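PDB 1ZU4: ftsY from Mycoplasma mycoides, which is the bacterial SRP receptor, here as its NG domain, a helical bundle joined to an SRP-type GTPase domain of the P-loop NTPase clan. Local coordinates for residues A[256-262]-A[282-288]; A[123-128]-A[290-296]. All blocks are in the same frame, centred on the assembly; numbering follows the deposited sequence.

Contact 1 of 2, residues A[256-262]-A[282-288]; sequences VSGIILT and IPIKMIG
Ile259 O takes two N-H groups from the neighbouring strand: a nearly straight bond from Lys285 N at 2.7 Å, in the carbonyl plane, and a weak one from Met286 N at 3.4 Å. That double grip marks a beta bulge, where the parallel register slips by one residue, from Ile259 beside Ile284 to Ile260 beside Met286. Before the slip Ile259 N bonds Pro283 O; after it Leu261 N reaches Met286 O and Gly288 N reaches Leu261 O at 2.8 Å. On one face, Leu261 CB rests on Ile284 CG2 at 4.0 Å; on the other, Met286 starts out alongside Ile260, CB 4.2 Å from Ile260 CG2, before its end turns away. At the entry to the strands Ile282 sets CG2 against Gly258 CA at 3.5 Å, and its CD1 meets Val256 CG1. Beyond CG the Lys285 chain runs straight past Ser257 O, its CE 3.4 Å away, and its ammonium is held by Glu230 and Arg97 O; Ser257 OG also binds Glu230. Helix 272-280 packs on the face carrying Leu261 and Ile284, helix 118-131 on that of Ile260 and Met286. Strand 258-262, helix 272-280 and strand 284-288 make a beta-alpha-beta unit of the P-loop GTPase fold.

Contact 2 of 2, residues A[123-128]-A[290-296]; sequences AKMANY and GEKVDDL
Lys124 reaches from helix 118-131 into the loop 290-296, its chain stretched out from CG to NZ, so that it runs along the loop backbone. CG passes Val293 O at 3.4 Å, CE passes Lys292 O, and the ammonium arrives among the carbonyls of the loop. There NZ donates to Lys292 O at 3.1 Å, coming from above the carbonyl plane, 48° out of it. Asp295 N, closing the type I turn from Lys292 to Asp295, reaches the same oxygen from the opposite face, so that carbonyl is held by two donors. A water extends the grip, accepting from Lys124 NZ and donating to Asp295 O. The carboxylate of Asp295 sits with OD2 5.2 Å from Lys124 NZ, near enough that it probably helps stabilise the positive charge, while OD2 itself accepts from Lys292 N.

In the P-loop NTPase fold of this GTPase domain, helix 118-131 leads out of the probable P-loop, and 290-296 leads from strand 284-288 into the antiparallel strand 296-298, outermost in this chain. Leu296, its CG swung to the side opposite its own N (chi1 -158°), lays CD2 on Met125 CG at 3.5 Å; the two side chains meet at a slant. Tyr128 brings its ring to the backbone of the same leucine, CD1 lying 3.7 Å from Leu296 O in an oblique approach.

Within the turn, Val293 lies crosswise to Asn127, its CG2 resting 3.9 Å from Asn127 CB, with Trp155 of helix 146-156 also touching the valine. A second water donates to both Lys124 O and Val293 O, joining the helix backbone to the turn.

Overall arrangement
The centres of contact 1 and contact 2 lie about 14 Å apart within the GTPase domain, contact 1 about 3 Å from the centre of the chain and contact 2 about 13 Å from it. Along the sequence 123-128 comes first, then 256-262, 282-288 and 290-296, so the strand pair falls wholly between the two segments of contact 2. Met286 joins them: its CE packs 3.3 Å from Leu296 CD2 and also touches the Tyr128 ring, while Ile260 CD1 meets Met125 SD. One helix, 118-131, thus packs at once against the sheet face carrying Ile260 and Met286 and against the loop that follows strand 284-288.

Contact 1 of 2, residues A[256-262]-A[282-288]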
loop_
_atom_site.group_PDB
_atom_site.type_symbol
_atom_site.label_atom_id
_atom_site.label_comp_id
_atom_site.label_asym_id
_atom_site.label_seq_id
_atom_site.Cartn_x
_atom_site.Cartn_y
_atom_site.Cartn_z
ATOM N N VAL A 256 -10.333 -5.464 5.283
ATOM C CA VAL A 256 -8.982 -5.038 4.936
ATOM C C VAL A 256 -8.531 -4.132 6.062
ATOM O O VAL A 256 -9.313 -3.274 6.489
ATOM C CB VAL A 256 -8.993 -4.250 3.577
ATOM C CG1 VAL A 256 -7.611 -3.566 3.283
ATOM C CG2 VAL A 256 -9.455 -5.164 2.370
ATOM N N SER A 257 -7.317 -4.333 6.577
ATOM C CA SER A 257 -6.802 -3.502 7.713
ATOM C C SER A 257 -5.788 -2.502 7.218
ATOM O O SER A 257 -5.496 -1.546 7.927
ATOM C CB SER A 257 -6.117 -4.369 8.814
ATOM O OG SER A 257 -4.998 -5.080 8.247
ATOM N N GLY A 258 -5.270 -2.687 5.989
ATOM C CA GLY A 258 -4.296 -1.786 5.455
ATOM C C GLY A 258 -3.992 -2.049 3.988
ATOM O O GLY A 258 -4.446 -3.031 3.397
ATOM N N ILE A 259 -3.199 -1.173 3.418
ATOM C CA ILE A 259 -2.874 -1.171 1.982
ATOM C C ILE A 259 -1.339 -1.245 1.761
ATOM O O ILE A 259 -0.550 -0.624 2.480
ATOM C CB ILE A 259 -3.416 0.122 1.276
ATOM C CG1 ILE A 259 -4.956 0.310 1.411
ATOM C CG2 ILE A 259 -3.028 0.212 -0.215
ATOM C CD1 ILE A 259 -5.773 -0.824 0.970
ATOM N N ILE A 260 -0.957 -1.961 0.714
ATOM C CA ILE A 260 0.381 -1.988 0.175
ATOM C C ILE A 260 0.271 -1.338 -1.208
ATOM O O ILE A 260 -0.343 -1.895 -2.073
ATOM C CB ILE A 260 0.897 -3.435 -0.008
ATOM C CG1 ILE A 260 0.885 -4.215 1.353
ATOM C CG2 ILE A 260 2.290 -3.439 -0.586
ATOM C CD1 ILE A 260 1.456 -5.636 1.189
ATOM N N LEU A 261 0.878 -0.171 -1.376
ATOM C CA LEU A 261 0.862 0.628 -2.600
ATOM C C LEU A 261 2.142 0.299 -3.374
ATOM O O LEU A 261 3.202 0.645 -2.942
ATOM C CB LEU A 261 0.874 2.128 -2.223
ATOM C CG LEU A 261 0.767 3.091 -3.423
ATOM C CD1 LEU A 261 -0.510 2.859 -4.248
ATOM C CD2 LEU A 261 0.891 4.550 -2.987
ATOM N N THR A 262 2.018 -0.378 -4.507
ATOM C CA THR A 262 3.161 -0.833 -5.278
ATOM C C THR A 262 3.366 0.033 -6.474
ATOM O O THR A 262 2.460 0.808 -6.868
ATOM C CB THR A 262 2.950 -2.268 -5.794
ATOM O OG1 THR A 262 1.781 -2.303 -6.626
ATOM C CG2 THR A 262 2.782 -3.236 -4.628
ATOM N N ILE A 282 -8.559 3.764 4.440
ATOM C CA ILE A 282 -7.784 2.667 5.007
ATOM C C ILE A 282 -6.316 3.100 4.903
ATOM O O ILE A 282 -5.933 3.626 3.875
ATOM C CB ILE A 282 -7.976 1.317 4.226
ATOM C CG1 ILE A 282 -9.400 0.772 4.345
ATOM C CG2 ILE A 282 -7.011 0.257 4.734
ATOM C CD1 ILE A 282 -9.802 -0.176 3.212
ATOM N N PRO A 283 -5.502 2.875 5.957
ATOM C CA PRO A 283 -4.121 3.343 5.866
ATOM C C PRO A 283 -3.287 2.572 4.882
ATOM O O PRO A 283 -3.349 1.317 4.803
ATOM C CB PRO A 283 -3.568 3.094 7.261
ATOM C CG PRO A 283 -4.733 2.738 8.123
ATOM C CD PRO A 283 -5.765 2.181 7.238
ATOM N N ILE A 284 -2.435 3.316 4.189
ATOM C CA ILE A 284 -1.383 2.710 3.427
ATOM C C ILE A 284 -0.322 2.347 4.485
ATOM O O ILE A 284 0.020 3.193 5.313
ATOM C CB ILE A 284 -0.814 3.707 2.379
ATOM C CG1 ILE A 284 -1.894 4.116 1.376
ATOM C CG2 ILE A 284 0.401 3.097 1.647
ATOM C CD1 ILE A 284 -1.504 5.300 0.541
ATOM N N LYS A 285 0.198 1.108 4.444
ATOM C CA LYS A 285 1.147 0.648 5.464
ATOM C C LYS A 285 2.526 0.272 4.940
ATOM O O LYS A 285 3.507 0.312 5.694
ATOM C CB LYS A 285 0.564 -0.502 6.291
ATOM C CG LYS A 285 -0.706 -0.058 7.107
ATOM C CD LYS A 285 -1.127 -1.089 8.073
ATOM C CE LYS A 285 -2.346 -0.597 8.870
ATOM N NZ LYS A 285 -2.654 -1.568 9.964
ATOM N N MET A 286 2.605 -0.108 3.677
ATOM C CA MET A 286 3.886 -0.437 3.064
ATOM C C MET A 286 3.786 0.157 1.684
ATOM O O MET A 286 2.706 0.215 1.110
ATOM C CB MET A 286 4.102 -1.960 2.889
ATOM C CG MET A 286 4.201 -2.796 4.176
ATOM S SD MET A 286 5.725 -2.567 5.124
ATOM C CE MET A 286 6.647 -3.976 4.590
ATOM N N ILE A 287 4.910 0.609 1.167
ATOM C CA ILE A 287 4.975 1.147 -0.182
ATOM C C ILE A 287 6.139 0.507 -0.964
ATOM O O ILE A 287 7.267 0.473 -0.483
ATOM C CB ILE A 287 5.121 2.687 -0.181
ATOM C CG1 ILE A 287 5.104 3.242 -1.612
ATOM C CG2 ILE A 287 6.345 3.169 0.665
ATOM C CD1 ILE A 287 5.169 4.775 -1.659
ATOM N N GLY A 288 5.830 0.026 -2.167
ATOM C CA GLY A 288 6.799 -0.587 -3.099
ATOM C C GLY A 288 7.560 0.483 -3.872
ATOM O O GLY A 288 6.956 1.351 -4.551
#

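Contact 2 of 2, residues A[123-128]-A[290-296]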
loop_
_atom_site.group_PDB
_atom_site.type_symbol
_atom_site.label_atom_id
_atom_site.label_comp_id
_atom_site.label_asym_id
_atom_site.label_seq_id
_atom_site.Cartn_x
_atom_site.Cartn_y
_atom_site.Cartn_z
ATOM N N ALA A 123 6.334 -11.805 -1.153
ATOM C CA ALA A 123 7.769 -12.144 -1.159
ATOM C C ALA A 123 8.647 -11.027 -0.562
ATOM O O ALA A 123 9.560 -11.308 0.211
ATOM C CB ALA A 123 8.223 -12.465 -2.584
ATOM N N LYS A 124 8.343 -9.770 -0.908
ATOM C CA LYS A 124 9.065 -8.614 -0.422
ATOM C C LYS A 124 8.817 -8.428 1.060
ATOM O O LYS A 124 9.734 -8.094 1.781
ATOM C CB LYS A 124 8.704 -7.354 -1.200
ATOM C CG LYS A 124 9.276 -7.418 -2.632
ATOM C CD LYS A 124 9.015 -6.189 -3.411
ATOM C CE LYS A 124 9.523 -6.389 -4.853
ATOM N NZ LYS A 124 9.752 -5.076 -5.523
ATOM N N MET A 125 7.585 -8.685 1.500
ATOM C CA MET A 125 7.280 -8.635 2.904
ATOM C C MET A 125 7.977 -9.707 3.717
ATOM O O MET A 125 8.416 -9.422 4.825
ATOM C CB MET A 125 5.793 -8.684 3.127
ATOM C CG MET A 125 5.158 -7.290 3.108
ATOM S SD MET A 125 3.562 -7.543 3.805
ATOM C CE MET A 125 3.784 -7.120 5.517
ATOM N N ALA A 126 8.048 -10.935 3.205
ATOM C CA ALA A 126 8.796 -11.989 3.896
ATOM C C ALA A 126 10.282 -11.582 4.094
ATOM O O ALA A 126 10.828 -11.710 5.202
ATOM C CB ALA A 126 8.699 -13.344 3.109
ATOM N N ASN A 127 10.905 -11.134 3.010
ATOM C CA ASN A 127 12.282 -10.611 3.025
ATOM C C ASN A 127 12.495 -9.443 4.007
ATOM O O ASN A 127 13.533 -9.380 4.653
ATOM C CB ASN A 127 12.737 -10.145 1.617
ATOM C CG ASN A 127 14.256 -9.906 1.548
ATOM O OD1 ASN A 127 14.730 -8.771 1.351
ATOM N ND2 ASN A 127 15.014 -10.967 1.759
ATOM N N TYR A 128 11.513 -8.543 4.096
ATOM C CA TYR A 128 11.550 -7.386 4.981
ATOM C C TYR A 128 11.663 -7.823 6.434
ATOM O O TYR A 128 12.475 -7.256 7.214
ATOM C CB TYR A 128 10.292 -6.514 4.773
ATOM C CG TYR A 128 10.174 -5.290 5.664
ATOM C CD1 TYR A 128 10.624 -4.031 5.250
ATOM C CD2 TYR A 128 9.544 -5.382 6.911
ATOM C CE1 TYR A 128 10.466 -2.897 6.108
ATOM C CE2 TYR A 128 9.402 -4.296 7.740
ATOM C CZ TYR A 128 9.860 -3.070 7.366
ATOM O OH TYR A 128 9.647 -2.017 8.260
ATOM N N GLY A 290 10.342 -0.121 -5.976
ATOM C CA GLY A 290 11.055 -0.649 -7.133
ATOM C C GLY A 290 10.892 -2.154 -7.319
ATOM O O GLY A 290 10.035 -2.779 -6.683
ATOM N N GLU A 291 11.712 -2.725 -8.223
ATOM C CA GLU A 291 11.570 -4.105 -8.626
ATOM C C GLU A 291 12.433 -5.088 -7.809
ATOM O O GLU A 291 12.190 -6.284 -7.870
ATOM C CB GLU A 291 11.893 -4.242 -10.116
ATOM C CG GLU A 291 13.329 -3.856 -10.429
ATOM C CD GLU A 291 13.769 -4.229 -11.825
ATOM O OE1 GLU A 291 13.120 -3.760 -12.792
ATOM O OE2 GLU A 291 14.777 -4.975 -11.943
ATOM N N LYS A 292 13.436 -4.607 -7.070
ATOM C CA LYS A 292 14.273 -5.520 -6.256
ATOM C C LYS A 292 13.552 -6.037 -5.016
ATOM O O LYS A 292 12.612 -5.413 -4.493
ATOM C CB LYS A 292 15.593 -4.866 -5.825
ATOM C CG LYS A 292 16.351 -4.129 -6.932
ATOM C CD LYS A 292 17.000 -5.103 -7.890
ATOM C CE LYS A 292 17.538 -4.360 -9.096
ATOM N NZ LYS A 292 16.401 -3.920 -9.981
ATOM N N VAL A 293 14.016 -7.175 -4.517
ATOM C CA VAL A 293 13.337 -7.829 -3.404
ATOM C C VAL A 293 13.251 -6.965 -2.138
ATOM O O VAL A 293 12.373 -7.166 -1.296
ATOM C CB VAL A 293 13.978 -9.201 -3.111
ATOM C CG1 VAL A 293 15.366 -9.023 -2.471
ATOM C CG2 VAL A 293 13.017 -10.079 -2.286
ATOM N N ASP A 294 14.157 -5.999 -2.008
ATOM C CA ASP A 294 14.222 -5.147 -0.828
ATOM C C ASP A 294 13.586 -3.767 -1.081
ATOM O O ASP A 294 13.678 -2.873 -0.247
ATOM C CB ASP A 294 15.667 -5.020 -0.293
ATOM C CG ASP A 294 16.685 -4.740 -1.391
ATOM O OD1 ASP A 294 16.576 -5.307 -2.501
ATOM O OD2 ASP A 294 17.620 -3.959 -1.130
ATOM N N ASP A 295 12.893 -3.621 -2.212
ATOM C CA ASP A 295 12.278 -2.318 -2.542
ATOM C C ASP A 295 10.866 -2.180 -1.945
ATOM O O ASP A 295 9.900 -1.993 -2.667
ATOM C CB ASP A 295 12.294 -2.061 -4.058
ATOM C CG ASP A 295 13.694 -1.755 -4.587
ATOM O OD1 ASP A 295 14.540 -1.279 -3.799
ATOM O OD2 ASP A 295 13.945 -1.990 -5.810
ATOM N N LEU A 296 10.783 -2.329 -0.630
ATOM C CA LEU A 296 9.539 -2.242 0.116
ATOM C C LEU A 296 9.844 -1.574 1.436
ATOM O O LEU A 296 10.785 -1.977 2.140
ATOM C CB LEU A 296 8.971 -3.625 0.380
ATOM C CG LEU A 296 7.473 -3.593 0.663
ATOM C CD1 LEU A 296 6.637 -3.415 -0.628
ATOM C CD2 LEU A 296 7.104 -4.836 1.454
HETATM O O HOH W 1 11.665 -6.516 1.105
HETATM O O HOH W 2 8.205 -3.189 -4.377
#